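Local structure of ribosome inactivating type 1 protein (Iris hollandica, 3MVG) at residues V33-A41 / R239-R249. The protein is a type 1 ribosome inactivating protein, the single-chain class of a plant toxin family, lacking the lectin chain of type 2 members. Residues are numbered along the deposited sequence; the frame is centred on the assembly and turned at random.
Sequences VHDIPLLPA and RTFCGLALLLR
Arg-249 lays its side chain across Leu-38 to Ala-41. Its CB lies against Leu-39 O and 4.0 Å from Leu-38 CD1, and CG stays beside the same methyl, the side chains crossing at about a right angle. Arg-249 CD passes 4.1 Å from Ala-41 CB. The bend at chi3 (-64°) turns the guanidinium toward Leu-39 O: Arg-249 NE donates to this oxygen at 2.9 Å, in the carbonyl plane but with the oxygen tilted from the guanidinium plane, while NH2 adds a weak bond. Leu-38 CD2 lies over one guanidinium face and Ala-41 N over the opposite one; NH1 ends near Ala-41 CB. The backbones run parallel, in a single beta bridge: Leu-247 N donates to Pro-37 O (2.8 Å) and Leu-39 N to Leu-247 O (2.9 Å). This ties the C-terminal segment to the hairpin whose type I' turn spans Val-33 to Ile-36. At the turn's ends, Ile-36 CG2, in one of two conformers, packs on Leu-247 CG (3.6 Å), and Val-33 CB meets Leu-247 CD1. Arg-239 NH1 donates to His-34 O at 3.0 Å from above the carbonyl plane, while Arg-239 NE is hydrogen-bonded to Asn-175 OD1 of the second subunit.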
loop_
_atom_site.group_PDB
_atom_site.type_symbol
_atom_site.label_atom_id
_atom_site.label_comp_id
_atom_site.label_asym_id
_atom_site.label_seq_id
_atom_site.Cartn_x
_atom_site.Cartn_y
_atom_site.Cartn_z
ATOM N N VAL A 33 9.365 -18.023 0.037
ATOM C CA VAL A 33 10.109 -18.069 1.304
ATOM C C VAL A 33 9.446 -17.087 2.265
ATOM O O VAL A 33 9.399 -15.880 1.995
ATOM C CB VAL A 33 11.614 -17.731 1.120
ATOM C CG1 VAL A 33 12.339 -17.759 2.459
ATOM C CG2 VAL A 33 12.282 -18.713 0.148
ATOM N N HIS A 34 8.911 -17.603 3.372
ATOM C CA HIS A 34 8.132 -16.784 4.315
ATOM C C HIS A 34 7.073 -15.935 3.611
ATOM O O HIS A 34 6.871 -14.760 3.939
ATOM C CB HIS A 34 9.038 -15.905 5.174
ATOM C CG HIS A 34 9.944 -16.681 6.075
ATOM N ND1 HIS A 34 9.483 -17.321 7.206
ATOM C CD2 HIS A 34 11.274 -16.922 6.014
ATOM C CE1 HIS A 34 10.498 -17.922 7.805
ATOM N NE2 HIS A 34 11.593 -17.701 7.101
ATOM N N ASP A 35 6.417 -16.548 2.627
ATOM C CA ASP A 35 5.319 -15.929 1.874
ATOM C C ASP A 35 5.738 -14.756 0.990
ATOM O O ASP A 35 4.898 -13.929 0.614
ATOM C CB ASP A 35 4.131 -15.589 2.783
ATOM C CG ASP A 35 3.459 -16.825 3.322
ATOM O OD1 ASP A 35 3.454 -17.860 2.620
ATOM O OD2 ASP A 35 2.940 -16.769 4.449
ATOM N N ILE A 36 7.030 -14.699 0.672
ATOM C CA ILE A 36 7.564 -13.753 -0.294
ATOM C C ILE A 36 8.163 -14.557 -1.451
ATOM O O ILE A 36 8.890 -15.531 -1.221
ATOM C CB ILE A 36 8.638 -12.831 0.322
ATOM C CG1 ILE A 36 8.145 -12.228 1.642
ATOM C CG2 ILE A 36 9.031 -11.733 -0.669
ATOM C CD1 ILE A 36 9.181 -11.395 2.346
ATOM N N PRO A 37 7.843 -14.178 -2.700
ATOM C CA PRO A 37 8.420 -14.889 -3.843
ATOM C C PRO A 37 9.940 -14.799 -3.901
ATOM O O PRO A 37 10.523 -13.730 -3.688
ATOM C CB PRO A 37 7.828 -14.154 -5.046
ATOM C CG PRO A 37 6.541 -13.616 -4.551
ATOM C CD PRO A 37 6.812 -13.211 -3.131
ATOM N N LEU A 38 10.559 -15.934 -4.204
ATOM C CA LEU A 38 11.993 -16.015 -4.407
ATOM C C LEU A 38 12.286 -15.888 -5.890
ATOM O O LEU A 38 11.703 -16.604 -6.706
ATOM C CB LEU A 38 12.498 -17.364 -3.895
ATOM C CG LEU A 38 14.009 -17.621 -3.893
ATOM C CD1 LEU A 38 14.716 -16.674 -2.948
ATOM C CD2 LEU A 38 14.276 -19.067 -3.490
ATOM N N LEU A 39 13.171 -14.969 -6.251
ATOM C CA LEU A 39 13.548 -14.811 -7.650
ATOM C C LEU A 39 14.412 -15.993 -8.099
ATOM O O LEU A 39 15.000 -16.701 -7.261
ATOM C CB LEU A 39 14.251 -13.467 -7.860
ATOM C CG LEU A 39 13.327 -12.250 -7.691
ATOM C CD1 LEU A 39 14.122 -10.979 -7.797
ATOM C CD2 LEU A 39 12.173 -12.238 -8.712
ATOM N N PRO A 40 14.469 -16.250 -9.417
ATOM C CA PRO A 40 15.228 -17.402 -9.914
ATOM C C PRO A 40 16.734 -17.283 -9.717
ATOM O O PRO A 40 17.272 -16.195 -9.487
ATOM C CB PRO A 40 14.909 -17.447 -11.412
ATOM C CG PRO A 40 14.197 -16.227 -11.728
ATOM C CD PRO A 40 13.718 -15.567 -10.486
ATOM N N ALA A 41 17.394 -18.431 -9.812
ATOM C CA ALA A 41 18.838 -18.483 -9.996
ATOM C C ALA A 41 19.168 -18.156 -11.462
ATOM O O ALA A 41 18.378 -18.451 -12.362
ATOM C CB ALA A 41 19.358 -19.862 -9.627
ATOM N N ARG A 239 8.099 -8.193 5.558
ATOM C CA ARG A 239 6.959 -8.368 4.664
ATOM C C ARG A 239 5.897 -7.289 4.879
ATOM O O ARG A 239 5.315 -6.778 3.916
ATOM C CB ARG A 239 6.362 -9.770 4.841
ATOM C CG ARG A 239 5.337 -10.153 3.760
ATOM C CD ARG A 239 4.780 -11.571 3.948
ATOM N NE ARG A 239 4.118 -11.661 5.240
ATOM C CZ ARG A 239 4.509 -12.423 6.252
ATOM N NH1 ARG A 239 5.519 -13.278 6.124
ATOM N NH2 ARG A 239 3.851 -12.343 7.396
ATOM N N THR A 240 5.641 -6.934 6.137
ATOM C CA THR A 240 4.514 -6.062 6.492
ATOM C C THR A 240 4.853 -4.574 6.419
ATOM O O THR A 240 4.114 -3.795 5.812
ATOM C CB THR A 240 3.991 -6.388 7.905
ATOM O OG1 THR A 240 3.580 -7.756 7.943
ATOM C CG2 THR A 240 2.812 -5.519 8.287
ATOM N N PHE A 241 5.949 -4.185 7.062
ATOM C CA PHE A 241 6.342 -2.783 7.142
ATOM C C PHE A 241 7.042 -2.326 5.868
ATOM O O PHE A 241 6.682 -1.307 5.289
ATOM C CB PHE A 241 7.226 -2.566 8.378
ATOM C CG PHE A 241 7.721 -1.155 8.540
ATOM C CD1 PHE A 241 6.978 -0.222 9.253
ATOM C CD2 PHE A 241 8.938 -0.765 8.000
ATOM C CE1 PHE A 241 7.440 1.088 9.411
ATOM C CE2 PHE A 241 9.406 0.538 8.152
ATOM C CZ PHE A 241 8.654 1.462 8.856
ATOM N N CYS A 242 8.047 -3.075 5.429
ATOM C CA CYS A 242 8.786 -2.715 4.214
ATOM C C CYS A 242 8.015 -3.057 2.948
ATOM O O CYS A 242 8.308 -2.537 1.873
ATOM C CB CYS A 242 10.140 -3.420 4.172
ATOM S SG CYS A 242 11.216 -3.116 5.576
ATOM N N GLY A 243 7.050 -3.963 3.062
ATOM C CA GLY A 243 6.383 -4.482 1.876
ATOM C C GLY A 243 7.337 -5.240 0.968
ATOM O O GLY A 243 7.162 -5.273 -0.244
ATOM N N LEU A 244 8.359 -5.871 1.550
ATOM C CA LEU A 244 9.303 -6.659 0.760
ATOM C C LEU A 244 8.520 -7.717 -0.013
ATOM O O LEU A 244 7.802 -8.516 0.589
ATOM C CB LEU A 244 10.359 -7.289 1.664
ATOM C CG LEU A 244 11.419 -8.143 0.982
ATOM C CD1 LEU A 244 12.259 -7.327 0.016
ATOM C CD2 LEU A 244 12.297 -8.781 2.057
ATOM N N ALA A 245 8.655 -7.715 -1.342
ATOM C CA ALA A 245 7.706 -8.421 -2.199
ATOM C C ALA A 245 8.339 -9.385 -3.178
ATOM O O ALA A 245 7.637 -10.155 -3.828
ATOM C CB ALA A 245 6.821 -7.418 -2.947
ATOM N N LEU A 246 9.660 -9.304 -3.308
ATOM C CA LEU A 246 10.468 -10.224 -4.107
ATOM C C LEU A 246 11.785 -10.384 -3.383
ATOM O O LEU A 246 12.295 -9.407 -2.824
ATOM C CB LEU A 246 10.763 -9.658 -5.502
ATOM C CG LEU A 246 9.592 -9.351 -6.431
ATOM C CD1 LEU A 246 10.081 -8.596 -7.649
ATOM C CD2 LEU A 246 8.888 -10.634 -6.833
ATOM N N LEU A 247 12.342 -11.591 -3.412
ATOM C CA LEU A 247 13.617 -11.855 -2.748
ATOM C C LEU A 247 14.713 -12.154 -3.746
ATOM O O LEU A 247 14.574 -13.050 -4.584
ATOM C CB LEU A 247 13.508 -13.045 -1.791
ATOM C CG LEU A 247 12.444 -13.003 -0.707
ATOM C CD1 LEU A 247 12.386 -14.355 -0.034
ATOM C CD2 LEU A 247 12.693 -11.907 0.302
ATOM N N LEU A 248 15.819 -11.413 -3.641
ATOM C CA LEU A 248 17.037 -11.767 -4.370
ATOM C C LEU A 248 17.571 -13.086 -3.807
ATOM O O LEU A 248 17.870 -13.161 -2.613
ATOM C CB LEU A 248 18.087 -10.665 -4.219
ATOM C CG LEU A 248 19.393 -10.891 -4.981
ATOM C CD1 LEU A 248 19.161 -10.835 -6.491
ATOM C CD2 LEU A 248 20.404 -9.849 -4.561
ATOM N N ARG A 249 17.678 -14.114 -4.642
ATOM C CA ARG A 249 18.098 -15.429 -4.151
ATOM C C ARG A 249 19.521 -15.366 -3.604
ATOM O O ARG A 249 20.441 -14.875 -4.268
ATOM C CB ARG A 249 17.960 -16.490 -5.242
ATOM C CG ARG A 249 18.225 -17.922 -4.760
ATOM C CD ARG A 249 18.013 -18.939 -5.864
ATOM N NE ARG A 249 16.616 -18.942 -6.296
ATOM C CZ ARG A 249 15.951 -19.997 -6.746
ATOM N NH1 ARG A 249 16.552 -21.180 -6.867
ATOM N NH2 ARG A 249 14.674 -19.871 -7.083
HETATM O O HOH W 1 17.599 -14.197 -7.559
#